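Local coordinates for ATP:cob(I)alamin adenosyltransferase, putative (Burkholderia thailandensis, PDB 2ZHZ), which probably transfers the adenosyl group of ATP to the cobalt of reduced cobalamin, making adenosylcobalamin and triphosphate, and works as a homotrimer, at residues R130-R133 with S134-L138; V123-T126 with V127-A131. One frame throughout, in Å; residues are numbered along the deposited sequence.

Contact 1: R130-R133 with S134-L138. With ATP (adenosine-5'-triphosphate), chain H.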
ATOM      1  N   ARG B 130       3.400   4.683  -7.213  1.00 13.55           N
ATOM      2  CA  ARG B 130       1.946   4.686  -7.315  1.00 13.39           C
ATOM      3  C   ARG B 130       1.483   6.138  -7.100  1.00 12.65           C
ATOM      4  O   ARG B 130       0.587   6.628  -7.792  1.00 13.61           O
ATOM      5  CB  ARG B 130       1.339   3.745  -6.257  1.00 11.05           C
ATOM      6  CG  ARG B 130      -0.176   3.857  -6.073  1.00 14.17           C
ATOM      7  CD  ARG B 130      -0.817   2.507  -5.701  1.00 15.13           C
ATOM      8  NE  ARG B 130      -0.292   1.875  -4.484  1.00 14.16           N
ATOM      9  CZ  ARG B 130      -0.623   2.212  -3.237  1.00 15.33           C
ATOM     10  NH1 ARG B 130      -1.481   3.198  -3.005  1.00 11.38           N
ATOM     11  NH2 ARG B 130      -0.130   1.529  -2.213  1.00 12.38           N
ATOM     12  N   ALA B 131       2.106   6.830  -6.149  1.00 11.44           N
ATOM     13  CA  ALA B 131       1.757   8.226  -5.888  1.00 12.94           C
ATOM     14  C   ALA B 131       2.109   9.081  -7.103  1.00 13.35           C
ATOM     15  O   ALA B 131       1.400  10.035  -7.428  1.00 14.25           O
ATOM     16  CB  ALA B 131       2.491   8.743  -4.649  1.00 13.92           C
ATOM     17  N   GLU B 132       3.204   8.741  -7.777  1.00 13.70           N
ATOM     18  CA  GLU B 132       3.598   9.496  -8.957  1.00 13.71           C
ATOM     19  C   GLU B 132       2.519   9.381 -10.027  1.00 12.78           C
ATOM     20  O   GLU B 132       2.172  10.365 -10.677  1.00 13.82           O
ATOM     21  CB  GLU B 132       4.938   8.998  -9.520  1.00 14.25           C
ATOM     22  CG  GLU B 132       5.348   9.734 -10.793  1.00 15.24           C
ATOM     23  CD  GLU B 132       6.712   9.324 -11.314  1.00 21.13           C
ATOM     24  OE1 GLU B 132       7.142   8.181 -11.043  1.00 19.24           O
ATOM     25  OE2 GLU B 132       7.346  10.141 -12.019  1.00 15.35           O
ATOM     26  N   ARG B 133       1.974   8.181 -10.207  1.00 13.57           N
ATOM     27  CA  ARG B 133       0.929   7.988 -11.209  1.00 12.19           C
ATOM     28  C   ARG B 133      -0.323   8.804 -10.889  1.00 13.54           C
ATOM     29  O   ARG B 133      -0.913   9.407 -11.781  1.00 14.88           O
ATOM     30  CB  ARG B 133       0.579   6.499 -11.347  1.00 13.19           C
ATOM     31  CG  ARG B 133       1.763   5.642 -11.801  1.00 12.10           C
ATOM     32  CD  ARG B 133       1.328   4.249 -12.255  1.00 16.85           C
ATOM     33  NE  ARG B 133       0.702   3.461 -11.193  1.00 13.50           N
ATOM     34  CZ  ARG B 133       1.359   2.790 -10.250  1.00 15.25           C
ATOM     35  NH1 ARG B 133       2.684   2.796 -10.213  1.00 12.03           N
ATOM     36  NH2 ARG B 133       0.681   2.094  -9.346  1.00 15.27           N
ATOM     37  N   SER B 134      -0.723   8.842  -9.620  1.00 13.14           N
ATOM     38  CA  SER B 134      -1.911   9.606  -9.246  1.00 13.56           C
ATOM     39  C   SER B 134      -1.666  11.116  -9.314  1.00 13.23           C
ATOM     40  O   SER B 134      -2.589  11.889  -9.571  1.00 13.64           O
ATOM     41  CB  SER B 134      -2.405   9.188  -7.849  1.00 15.64           C
ATOM     42  OG  SER B 134      -1.403   9.319  -6.862  1.00 22.52           O
ATOM     43  N   ILE B 135      -0.423  11.536  -9.100  1.00 13.96           N
ATOM     44  CA  ILE B 135      -0.081  12.951  -9.186  1.00 14.09           C
ATOM     45  C   ILE B 135      -0.091  13.351 -10.667  1.00 16.22           C
ATOM     46  O   ILE B 135      -0.541  14.440 -11.024  1.00 17.21           O
ATOM     47  CB  ILE B 135       1.307  13.223  -8.563  1.00 15.80           C
ATOM     48  CG1 ILE B 135       1.206  13.122  -7.039  1.00 15.91           C
ATOM     49  CG2 ILE B 135       1.825  14.602  -8.990  1.00 17.05           C
ATOM     50  CD1 ILE B 135       2.548  13.132  -6.325  1.00 14.98           C
ATOM     51  N   VAL B 136       0.400  12.462 -11.526  1.00 16.61           N
ATOM     52  CA  VAL B 136       0.416  12.722 -12.962  1.00 17.26           C
ATOM     53  C   VAL B 136      -1.020  12.784 -13.488  1.00 17.91           C
ATOM     54  O   VAL B 136      -1.343  13.587 -14.367  1.00 18.20           O
ATOM     55  CB  VAL B 136       1.193  11.619 -13.719  1.00 17.36           C
ATOM     56  CG1 VAL B 136       0.962  11.743 -15.220  1.00 18.79           C
ATOM     57  CG2 VAL B 136       2.675  11.736 -13.409  1.00 16.25           C
ATOM     58  N   ALA B 137      -1.882  11.930 -12.940  1.00 17.08           N
ATOM     59  CA  ALA B 137      -3.284  11.890 -13.344  1.00 16.53           C
ATOM     60  C   ALA B 137      -3.994  13.172 -12.924  1.00 19.32           C
ATOM     61  O   ALA B 137      -4.821  13.705 -13.661  1.00 21.23           O
ATOM     62  CB  ALA B 137      -3.974  10.677 -12.718  1.00 17.69           C
ATOM     63  N   LEU B 138      -3.680  13.658 -11.729  1.00 19.62           N
ATOM     64  CA  LEU B 138      -4.287  14.882 -11.234  1.00 20.90           C
ATOM     65  C   LEU B 138      -3.872  16.059 -12.110  1.00 23.51           C
ATOM     66  O   LEU B 138      -4.694  16.914 -12.444  1.00 22.11           O
ATOM     67  CB  LEU B 138      -3.857  15.143  -9.790  1.00 20.31           C
ATOM     68  CG  LEU B 138      -4.230  16.523  -9.235  1.00 21.15           C
ATOM     69  CD1 LEU B 138      -5.747  16.694  -9.246  1.00 23.21           C
ATOM     70  CD2 LEU B 138      -3.675  16.674  -7.829  1.00 21.82           C
TER
HETATM   71  PG  ATP H 202      13.426   8.702 -14.980  1.00 21.48           P
HETATM   72  O1G ATP H 202      12.716  10.023 -15.025  1.00 26.45           O
HETATM   73  O2G ATP H 202      14.860   8.791 -15.415  1.00 24.06           O
HETATM   74  O3G ATP H 202      13.337   8.085 -13.611  1.00 22.76           O
HETATM   75  PB  ATP H 202      11.170   7.213 -15.957  1.00 18.59           P
HETATM   76  O1B ATP H 202      10.488   7.834 -14.774  1.00 18.94           O
HETATM   77  O2B ATP H 202      10.539   7.400 -17.315  1.00 19.58           O
HETATM   78  O3B ATP H 202      12.718   7.694 -16.031  1.00 21.31           O
HETATM   79  PA  ATP H 202      11.994   4.875 -14.416  1.00 21.37           P
HETATM   80  O1A ATP H 202      11.517   5.531 -13.166  1.00 21.78           O
HETATM   81  O2A ATP H 202      13.475   4.697 -14.649  1.00 22.86           O
HETATM   82  O3A ATP H 202      11.347   5.612 -15.731  1.00 20.87           O
HETATM   83  O5' ATP H 202      11.283   3.434 -14.477  1.00 22.31           O
HETATM   84  C5' ATP H 202      11.738   2.432 -15.380  1.00 21.68           C
HETATM   85  C4' ATP H 202      10.556   1.734 -16.047  1.00 24.19           C
HETATM   86  O4' ATP H 202       9.409   1.625 -15.168  1.00 21.92           O
HETATM   87  C3' ATP H 202      10.104   2.448 -17.318  1.00 27.09           C
HETATM   88  O3' ATP H 202      10.394   1.639 -18.464  1.00 39.22           O
HETATM   89  C2' ATP H 202       8.619   2.722 -17.123  1.00 26.00           C
HETATM   90  O2' ATP H 202       7.869   2.063 -18.153  1.00 27.18           O
HETATM   91  C1' ATP H 202       8.236   2.198 -15.751  1.00 22.01           C
HETATM   92  N9  ATP H 202       7.736   3.292 -14.842  1.00 18.92           N
HETATM   93  C8  ATP H 202       8.193   4.573 -14.771  1.00 18.38           C
HETATM   94  N7  ATP H 202       7.530   5.294 -13.838  1.00 17.26           N
HETATM   95  C5  ATP H 202       6.618   4.478 -13.281  1.00 16.76           C
HETATM   96  C6  ATP H 202       5.574   4.591 -12.217  1.00 15.86           C
HETATM   97  N6  ATP H 202       5.385   5.756 -11.559  1.00 10.66           N
HETATM   98  N1  ATP H 202       4.816   3.478 -11.929  1.00 15.98           N
HETATM   99  C2  ATP H 202       4.992   2.285 -12.583  1.00 14.68           C
HETATM  100  N3  ATP H 202       5.929   2.117 -13.562  1.00 14.18           N
HETATM  101  C4  ATP H 202       6.754   3.155 -13.946  1.00 16.14           C

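Contact 2: V123-T126 with V127-A131. With ATP (adenosine-5'-triphosphate), chain H.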
ATOM      1  N   VAL B 123       9.168  -1.528  -0.835  1.00 13.60           N
ATOM      2  CA  VAL B 123       7.723  -1.338  -0.766  1.00 13.47           C
ATOM      3  C   VAL B 123       7.487   0.173  -0.852  1.00 15.40           C
ATOM      4  O   VAL B 123       6.598   0.630  -1.570  1.00 16.31           O
ATOM      5  CB  VAL B 123       7.131  -1.891   0.551  1.00 12.86           C
ATOM      6  CG1 VAL B 123       5.715  -1.343   0.763  1.00 13.93           C
ATOM      7  CG2 VAL B 123       7.090  -3.426   0.497  1.00 10.92           C
ATOM      8  N   CYS B 124       8.292   0.949  -0.128  1.00 14.97           N
ATOM      9  CA  CYS B 124       8.160   2.404  -0.164  1.00 14.41           C
ATOM     10  C   CYS B 124       8.343   2.890  -1.600  1.00 13.75           C
ATOM     11  O   CYS B 124       7.604   3.752  -2.075  1.00 13.99           O
ATOM     12  CB  CYS B 124       9.205   3.075   0.742  1.00 12.60           C
ATOM     13  SG  CYS B 124       8.928   2.826   2.509  1.00 16.18           S
ATOM     14  N   ARG B 125       9.332   2.325  -2.286  1.00 12.27           N
ATOM     15  CA  ARG B 125       9.622   2.679  -3.670  1.00 12.21           C
ATOM     16  C   ARG B 125       8.396   2.475  -4.562  1.00 12.61           C
ATOM     17  O   ARG B 125       8.023   3.368  -5.327  1.00 12.71           O
ATOM     18  CB  ARG B 125      10.797   1.837  -4.189  1.00 11.88           C
ATOM     19  CG  ARG B 125      11.113   1.995  -5.677  1.00 11.66           C
ATOM     20  CD  ARG B 125      12.226   1.036  -6.086  1.00 13.98           C
ATOM     21  NE  ARG B 125      11.828  -0.359  -5.888  1.00 18.81           N
ATOM     22  CZ  ARG B 125      11.032  -1.032  -6.712  1.00 20.33           C
ATOM     23  NH1 ARG B 125      10.551  -0.443  -7.803  1.00 17.54           N
ATOM     24  NH2 ARG B 125      10.703  -2.288  -6.442  1.00 18.75           N
ATOM     25  N   THR B 126       7.758   1.310  -4.456  1.00 13.86           N
ATOM     26  CA  THR B 126       6.587   1.034  -5.281  1.00 12.79           C
ATOM     27  C   THR B 126       5.373   1.880  -4.903  1.00 12.46           C
ATOM     28  O   THR B 126       4.592   2.257  -5.772  1.00 13.98           O
ATOM     29  CB  THR B 126       6.199  -0.464  -5.245  1.00 12.08           C
ATOM     30  OG1 THR B 126       5.880  -0.854  -3.903  1.00 14.57           O
ATOM     31  CG2 THR B 126       7.341  -1.313  -5.765  1.00 11.54           C
ATOM     32  N   VAL B 127       5.196   2.179  -3.619  1.00 11.99           N
ATOM     33  CA  VAL B 127       4.065   3.011  -3.231  1.00 11.23           C
ATOM     34  C   VAL B 127       4.355   4.436  -3.715  1.00 12.60           C
ATOM     35  O   VAL B 127       3.443   5.175  -4.092  1.00 13.36           O
ATOM     36  CB  VAL B 127       3.845   3.002  -1.702  1.00 13.88           C
ATOM     37  CG1 VAL B 127       2.713   3.962  -1.330  1.00 12.25           C
ATOM     38  CG2 VAL B 127       3.503   1.576  -1.237  1.00 12.26           C
ATOM     39  N   CYS B 128       5.631   4.811  -3.723  1.00 12.68           N
ATOM     40  CA  CYS B 128       6.011   6.144  -4.192  1.00 12.64           C
ATOM     41  C   CYS B 128       5.668   6.272  -5.674  1.00 13.06           C
ATOM     42  O   CYS B 128       5.149   7.302  -6.116  1.00 14.66           O
ATOM     43  CB  CYS B 128       7.511   6.383  -3.993  1.00 13.87           C
ATOM     44  SG  CYS B 128       8.083   8.004  -4.581  1.00 15.93           S
ATOM     45  N   ARG B 129       5.956   5.225  -6.440  1.00 12.95           N
ATOM     46  CA  ARG B 129       5.671   5.240  -7.874  1.00 12.16           C
ATOM     47  C   ARG B 129       4.167   5.264  -8.135  1.00 15.40           C
ATOM     48  O   ARG B 129       3.714   5.798  -9.152  1.00 14.22           O
ATOM     49  CB  ARG B 129       6.338   4.037  -8.545  1.00 15.05           C
ATOM     50  CG  ARG B 129       7.856   4.164  -8.556  1.00 14.42           C
ATOM     51  CD  ARG B 129       8.547   2.830  -8.740  1.00 18.27           C
ATOM     52  NE  ARG B 129       8.542   2.377 -10.125  1.00 16.61           N
ATOM     53  CZ  ARG B 129       9.278   2.928 -11.086  1.00 21.38           C
ATOM     54  NH1 ARG B 129       9.221   2.449 -12.315  1.00 20.96           N
ATOM     55  NH2 ARG B 129      10.072   3.960 -10.815  1.00 23.07           N
ATOM     56  N   ARG B 130       3.400   4.683  -7.213  1.00 13.55           N
ATOM     57  CA  ARG B 130       1.946   4.686  -7.315  1.00 13.39           C
ATOM     58  C   ARG B 130       1.483   6.138  -7.100  1.00 12.65           C
ATOM     59  O   ARG B 130       0.587   6.628  -7.792  1.00 13.61           O
ATOM     60  CB  ARG B 130       1.339   3.745  -6.257  1.00 11.05           C
ATOM     61  CG  ARG B 130      -0.176   3.857  -6.073  1.00 14.17           C
ATOM     62  CD  ARG B 130      -0.817   2.507  -5.701  1.00 15.13           C
ATOM     63  NE  ARG B 130      -0.292   1.875  -4.484  1.00 14.16           N
ATOM     64  CZ  ARG B 130      -0.623   2.212  -3.237  1.00 15.33           C
ATOM     65  NH1 ARG B 130      -1.481   3.198  -3.005  1.00 11.38           N
ATOM     66  NH2 ARG B 130      -0.130   1.529  -2.213  1.00 12.38           N
ATOM     67  N   ALA B 131       2.106   6.830  -6.149  1.00 11.44           N
ATOM     68  CA  ALA B 131       1.757   8.226  -5.888  1.00 12.94           C
ATOM     69  C   ALA B 131       2.109   9.081  -7.103  1.00 13.35           C
ATOM     70  O   ALA B 131       1.400  10.035  -7.428  1.00 14.25           O
ATOM     71  CB  ALA B 131       2.491   8.743  -4.649  1.00 13.92           C
TER
HETATM   72  PG  ATP H 202      13.426   8.702 -14.980  1.00 21.48           P
HETATM   73  O1G ATP H 202      12.716  10.023 -15.025  1.00 26.45           O
HETATM   74  O2G ATP H 202      14.860   8.791 -15.415  1.00 24.06           O
HETATM   75  O3G ATP H 202      13.337   8.085 -13.611  1.00 22.76           O
HETATM   76  PB  ATP H 202      11.170   7.213 -15.957  1.00 18.59           P
HETATM   77  O1B ATP H 202      10.488   7.834 -14.774  1.00 18.94           O
HETATM   78  O2B ATP H 202      10.539   7.400 -17.315  1.00 19.58           O
HETATM   79  O3B ATP H 202      12.718   7.694 -16.031  1.00 21.31           O
HETATM   80  PA  ATP H 202      11.994   4.875 -14.416  1.00 21.37           P
HETATM   81  O1A ATP H 202      11.517   5.531 -13.166  1.00 21.78           O
HETATM   82  O2A ATP H 202      13.475   4.697 -14.649  1.00 22.86           O
HETATM   83  O3A ATP H 202      11.347   5.612 -15.731  1.00 20.87           O
HETATM   84  O5' ATP H 202      11.283   3.434 -14.477  1.00 22.31           O
HETATM   85  C5' ATP H 202      11.738   2.432 -15.380  1.00 21.68           C
HETATM   86  C4' ATP H 202      10.556   1.734 -16.047  1.00 24.19           C
HETATM   87  O4' ATP H 202       9.409   1.625 -15.168  1.00 21.92           O
HETATM   88  C3' ATP H 202      10.104   2.448 -17.318  1.00 27.09           C
HETATM   89  O3' ATP H 202      10.394   1.639 -18.464  1.00 39.22           O
HETATM   90  C2' ATP H 202       8.619   2.722 -17.123  1.00 26.00           C
HETATM   91  O2' ATP H 202       7.869   2.063 -18.153  1.00 27.18           O
HETATM   92  C1' ATP H 202       8.236   2.198 -15.751  1.00 22.01           C
HETATM   93  N9  ATP H 202       7.736   3.292 -14.842  1.00 18.92           N
HETATM   94  C8  ATP H 202       8.193   4.573 -14.771  1.00 18.38           C
HETATM   95  N7  ATP H 202       7.530   5.294 -13.838  1.00 17.26           N
HETATM   96  C5  ATP H 202       6.618   4.478 -13.281  1.00 16.76           C
HETATM   97  C6  ATP H 202       5.574   4.591 -12.217  1.00 15.86           C
HETATM   98  N6  ATP H 202       5.385   5.756 -11.559  1.00 10.66           N
HETATM   99  N1  ATP H 202       4.816   3.478 -11.929  1.00 15.98           N
HETATM  100  C2  ATP H 202       4.992   2.285 -12.583  1.00 14.68           C
HETATM  101  N3  ATP H 202       5.929   2.117 -13.562  1.00 14.18           N
HETATM  102  C4  ATP H 202       6.754   3.155 -13.946  1.00 16.14           C

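Contact 1: R130-R133 with S134-L138
The guanidinium of Arg133 meets the adenine of ATP edge to edge, while one of its faces, toward the rim, rests on CA of Arg130, 3.3 Å from the plane. At the edge its NH1 gives a hydrogen bond of 2.8 Å to N1 of ATP. On the same adenine, N6 donates to OE1 of Glu132 at 3.0 Å. Glu132 gets there fully extended, CG anti to the backbone N (chi1 178°), and its OE2 pairs with Lys28 of the second subunit. A carboxylate to accept from the amino group and an arginine to donate to the ring nitrogen read adenine by its own pattern.

Both side chains stand on regular helix: Val136 N bonds to Glu132 O, and Ala137 N to Arg133 O at 2.9 Å. On another side of the helix, Ser134 OG, small enough to fold back, lies 2.9 Å from Ala131 O and is also hydrogen-bonded to Asp38. Ile135, whose N bonds to Ala131 O, turns its branched side chain to Val39 of helix 31-50 and Val152 of helix 147-169, as suits a buried position between helices. These turns of a bundle helix carry the adenine-recognition part of a PduO-type ATP site formed between subunits.

Contact 2: V123-T126 with V127-A131
Arg125 and Arg129 run side by side from successive turns of the helix, and Arg125 NH1 comes within 4.0 Å of Arg129 CD. Their guanidinium planes stand 47° apart. The two positive charges are close, but each has an anionic partner: Arg125 NH1 forms a salt bridge with Asp40 of the second subunit, and Arg129 turns to the nucleotide.

Within 123-131, the hydrogen bonds to ATP come from Arg129. Its NH2 donates to O1A of ATP at 3.2 Å, with that oxygen at the edge of the guanidinium and in its plane, and its NH1 donates to O5' at 3.1 Å. Both bonds are nearly straight. One face of the same group lies over the adenine, ATP C5 being 3.4 Å from the plane near the rim. A bend at chi3 (78°) in the long side chain lets it span base and alpha-phosphate. Its backbone O takes a further hydrogen bond from ATP N6, 2.9 Å long.

Main-chain bonds join Val127 to Val123 and Cys128 to Cys124. Val123 O also accepts from Thr126 OG1 at 2.9 Å; with OG1 set between backbone N and carbonyl carbon (chi1 61°), the buried hydroxyl is satisfied within its own helix.

Among apolar groups, Val123 CG1 and Val127 CG2 meet at 4.2 Å, branched side chains pointing the same way, while Cys128, compact enough for a tight interior, packs on Leu42 and Leu155.

Arg129 thus holds the nucleotide by two side-chain hydrogen bonds, by its guanidinium face on the base and by its carbonyl, and its charge probably offsets part of that on the alpha-phosphate.

How the contacts relate
Contact 2 comes first along the chain and contact 1 takes over where it ends, Arg130 and Ala131 belonging to both. Their centres lie 11 Å apart on the single helix 116-141, flanked by helices 31-50 and 147-169 of the bundle. Both touch the same ATP and the second subunit, whose Arg11, Gly13, Thr18, Gly19 and Lys28 also bind that nucleotide. This helix, with Asn153 of helix 147-169, supplies one side of a site to which a neighbouring subunit adds the other residues named. The shared Arg130 pairs with Glu41 of its own chain and Glu41 of the second subunit, and packs against Arg130 of both other subunits, so nucleotide binding and trimer assembly meet on this helix.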